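Local structure of triabin (Triatoma pallidipennis, 1AVG) at residues C[56-61]-C[119-124]. The protein inhibits thrombin by forming a non-covalent one-to-one complex with it, blocking fibrin formation and platelet aggregation while barely suppressing amidolytic activity. Sequence-based numbering, arbitrary orientation.
Sequences IGYNKF and PKEDRY. Unlike the reference sequence in segment 119-124: Arg-123 (reference Asp).
The phenol OH of Tyr-58 donates a hydrogen bond to OE2 of Glu-121, 2.7 Å away, and this bond is the main polar link between the 56-61 loop and the 119-124 segment. OE2 lies at the edge of the tyrosine ring, near its plane, whereas the hydroxyl arrives from above the carboxylate, 49° out of its plane. The two side chains reach for each other from opposite directions and bridge backbones that stay well apart, with the CA atoms of Lys-60 and Glu-121 11.6 Å from each other. Glu-121 covers its share with CG anti to the backbone N (chi1 -152°) and the chain extended beyond it, which carries the carboxylate out to the hydroxyl.

The other oxygen, OE1, faces Lys-60 and comes nearest to it at CE of Lys-60, 3.7 Å away. The NZ of Lys-60 stands 3.9 Å from OE1 of Glu-121, a long salt bridge, so its hold on the carboxylate is probably looser than that of the tyrosine hydroxyl. The lysine chain bends at chi2 and chi3 to come round to this side, and its CG lies 3.6 Å above one face of the Tyr-58 ring, toward the rim. Tyr-58 and Lys-60 belong to a type I beta turn, closed by the hydrogen bond from Phe-61 N to Tyr-58 O at 3.0 Å. The buried tyrosine ring also stacks with His-29 and makes a cation-pi contact with Arg-111.

Glu-121 sits just ahead of strand 122-128, its backbone already paired with Ile-113 of the neighbouring strand 106-115. The arrangement thus ties the connection between strands 51-56 and 66-71 to the start of an outermost strand, side chain to side chain, within the lipocalin-like beta-barrel of the calycin superfamily, here with strands 37-43 and 51-56 exchanged relative to the simple up-and-down order.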
loop_
_atom_site.group_PDB
_atom_site.type_symbol
_atom_site.label_atom_id
_atom_site.label_comp_id
_atom_site.label_asym_id
_atom_site.label_seq_id
_atom_site.Cartn_x
_atom_site.Cartn_y
_atom_site.Cartn_z
ATOM N N ILE C 56 22.292 -6.763 8.231
ATOM C CA ILE C 56 21.891 -7.721 9.258
ATOM C C ILE C 56 21.071 -8.879 8.701
ATOM O O ILE C 56 20.261 -8.690 7.786
ATOM C CB ILE C 56 21.018 -7.023 10.307
ATOM C CG1 ILE C 56 21.719 -5.773 10.833
ATOM C CG2 ILE C 56 20.717 -7.962 11.446
ATOM C CD1 ILE C 56 20.798 -4.586 11.025
ATOM N N GLY C 57 21.300 -10.071 9.245
ATOM C CA GLY C 57 20.557 -11.263 8.855
ATOM C C GLY C 57 20.960 -12.010 7.598
ATOM O O GLY C 57 20.252 -12.938 7.167
ATOM N N TYR C 58 22.086 -11.625 7.004
ATOM C CA TYR C 58 22.545 -12.276 5.786
ATOM C C TYR C 58 23.438 -13.448 6.145
ATOM O O TYR C 58 24.633 -13.293 6.372
ATOM C CB TYR C 58 23.286 -11.288 4.890
ATOM C CG TYR C 58 23.466 -11.756 3.464
ATOM C CD1 TYR C 58 22.428 -12.374 2.773
ATOM C CD2 TYR C 58 24.676 -11.565 2.802
ATOM C CE1 TYR C 58 22.590 -12.790 1.457
ATOM C CE2 TYR C 58 24.852 -11.975 1.491
ATOM C CZ TYR C 58 23.808 -12.587 0.822
ATOM O OH TYR C 58 23.991 -13.001 -0.477
ATOM N N ASN C 59 22.837 -14.629 6.164
ATOM C CA ASN C 59 23.509 -15.884 6.498
ATOM C C ASN C 59 24.815 -16.198 5.768
ATOM O O ASN C 59 25.540 -17.104 6.175
ATOM C CB ASN C 59 22.532 -17.050 6.310
ATOM C CG ASN C 59 21.736 -16.939 5.017
ATOM O OD1 ASN C 59 22.302 -16.886 3.922
ATOM N ND2 ASN C 59 20.420 -16.851 5.144
ATOM N N LYS C 60 25.119 -15.467 4.700
ATOM C CA LYS C 60 26.349 -15.710 3.946
ATOM C C LYS C 60 27.584 -15.032 4.558
ATOM O O LYS C 60 28.713 -15.382 4.211
ATOM C CB LYS C 60 26.182 -15.258 2.493
ATOM C CG LYS C 60 24.943 -15.810 1.807
ATOM C CD LYS C 60 25.211 -17.102 1.057
ATOM C CE LYS C 60 25.933 -16.834 -0.261
ATOM N NZ LYS C 60 26.103 -18.070 -1.082
ATOM N N PHE C 61 27.368 -14.082 5.470
ATOM C CA PHE C 61 28.458 -13.346 6.113
ATOM C C PHE C 61 28.784 -13.821 7.532
ATOM O O PHE C 61 27.909 -14.256 8.275
ATOM C CB PHE C 61 28.125 -11.848 6.185
ATOM C CG PHE C 61 28.051 -11.164 4.848
ATOM C CD1 PHE C 61 28.823 -11.593 3.778
ATOM C CD2 PHE C 61 27.201 -10.084 4.664
ATOM C CE1 PHE C 61 28.745 -10.954 2.545
ATOM C CE2 PHE C 61 27.118 -9.439 3.436
ATOM C CZ PHE C 61 27.890 -9.877 2.376
ATOM N N PRO C 119 28.634 -17.530 -7.963
ATOM C CA PRO C 119 28.205 -16.262 -8.556
ATOM C C PRO C 119 26.706 -16.113 -8.846
ATOM O O PRO C 119 25.963 -17.096 -8.881
ATOM C CB PRO C 119 29.027 -16.210 -9.839
ATOM C CG PRO C 119 29.046 -17.632 -10.252
ATOM C CD PRO C 119 29.345 -18.353 -8.957
ATOM N N LYS C 120 26.301 -14.860 -9.072
ATOM C CA LYS C 120 24.929 -14.470 -9.388
ATOM C C LYS C 120 23.927 -14.641 -8.250
ATOM O O LYS C 120 23.625 -15.757 -7.836
ATOM C CB LYS C 120 24.430 -15.206 -10.640
ATOM C CG LYS C 120 23.094 -14.692 -11.189
ATOM C CD LYS C 120 23.246 -13.329 -11.876
ATOM C CE LYS C 120 21.900 -12.727 -12.303
ATOM N NZ LYS C 120 21.055 -13.606 -13.162
ATOM N N GLU C 121 23.395 -13.522 -7.765
ATOM C CA GLU C 121 22.399 -13.535 -6.696
ATOM C C GLU C 121 21.715 -12.163 -6.639
ATOM O O GLU C 121 22.350 -11.155 -6.328
ATOM C CB GLU C 121 23.059 -13.879 -5.363
ATOM C CG GLU C 121 22.129 -14.551 -4.369
ATOM C CD GLU C 121 22.809 -14.874 -3.049
ATOM O OE1 GLU C 121 23.876 -15.534 -3.062
ATOM O OE2 GLU C 121 22.266 -14.471 -1.995
ATOM N N ASP C 122 20.428 -12.134 -6.980
ATOM C CA ASP C 122 19.655 -10.893 -7.019
ATOM C C ASP C 122 18.564 -10.846 -5.977
ATOM O O ASP C 122 17.804 -11.801 -5.811
ATOM C CB ASP C 122 18.993 -10.714 -8.385
ATOM C CG ASP C 122 19.977 -10.759 -9.530
ATOM O OD1 ASP C 122 20.637 -11.802 -9.707
ATOM O OD2 ASP C 122 20.073 -9.757 -10.266
ATOM N N ARG C 123 18.422 -9.696 -5.339
ATOM C CA ARG C 123 17.403 -9.543 -4.324
ATOM C C ARG C 123 17.068 -8.067 -4.106
ATOM O O ARG C 123 17.950 -7.205 -4.123
ATOM C CB ARG C 123 17.881 -10.223 -3.036
ATOM C CG ARG C 123 16.863 -10.318 -1.911
ATOM C CD ARG C 123 17.384 -11.249 -0.820
ATOM N NE ARG C 123 16.691 -11.085 0.459
ATOM C CZ ARG C 123 16.973 -11.783 1.558
ATOM N NH1 ARG C 123 17.936 -12.701 1.546
ATOM N NH2 ARG C 123 16.294 -11.563 2.677
ATOM N N TYR C 124 15.773 -7.778 -4.006
ATOM C CA TYR C 124 15.289 -6.421 -3.776
ATOM C C TYR C 124 15.404 -6.157 -2.283
ATOM O O TYR C 124 14.795 -6.858 -1.472
ATOM C CB TYR C 124 13.835 -6.284 -4.248
ATOM C CG TYR C 124 13.648 -6.480 -5.747
ATOM C CD1 TYR C 124 13.864 -5.432 -6.644
ATOM C CD2 TYR C 124 13.265 -7.713 -6.265
ATOM C CE1 TYR C 124 13.706 -5.616 -8.022
ATOM C CE2 TYR C 124 13.100 -7.906 -7.637
ATOM C CZ TYR C 124 13.323 -6.860 -8.511
ATOM O OH TYR C 124 13.162 -7.069 -9.870
#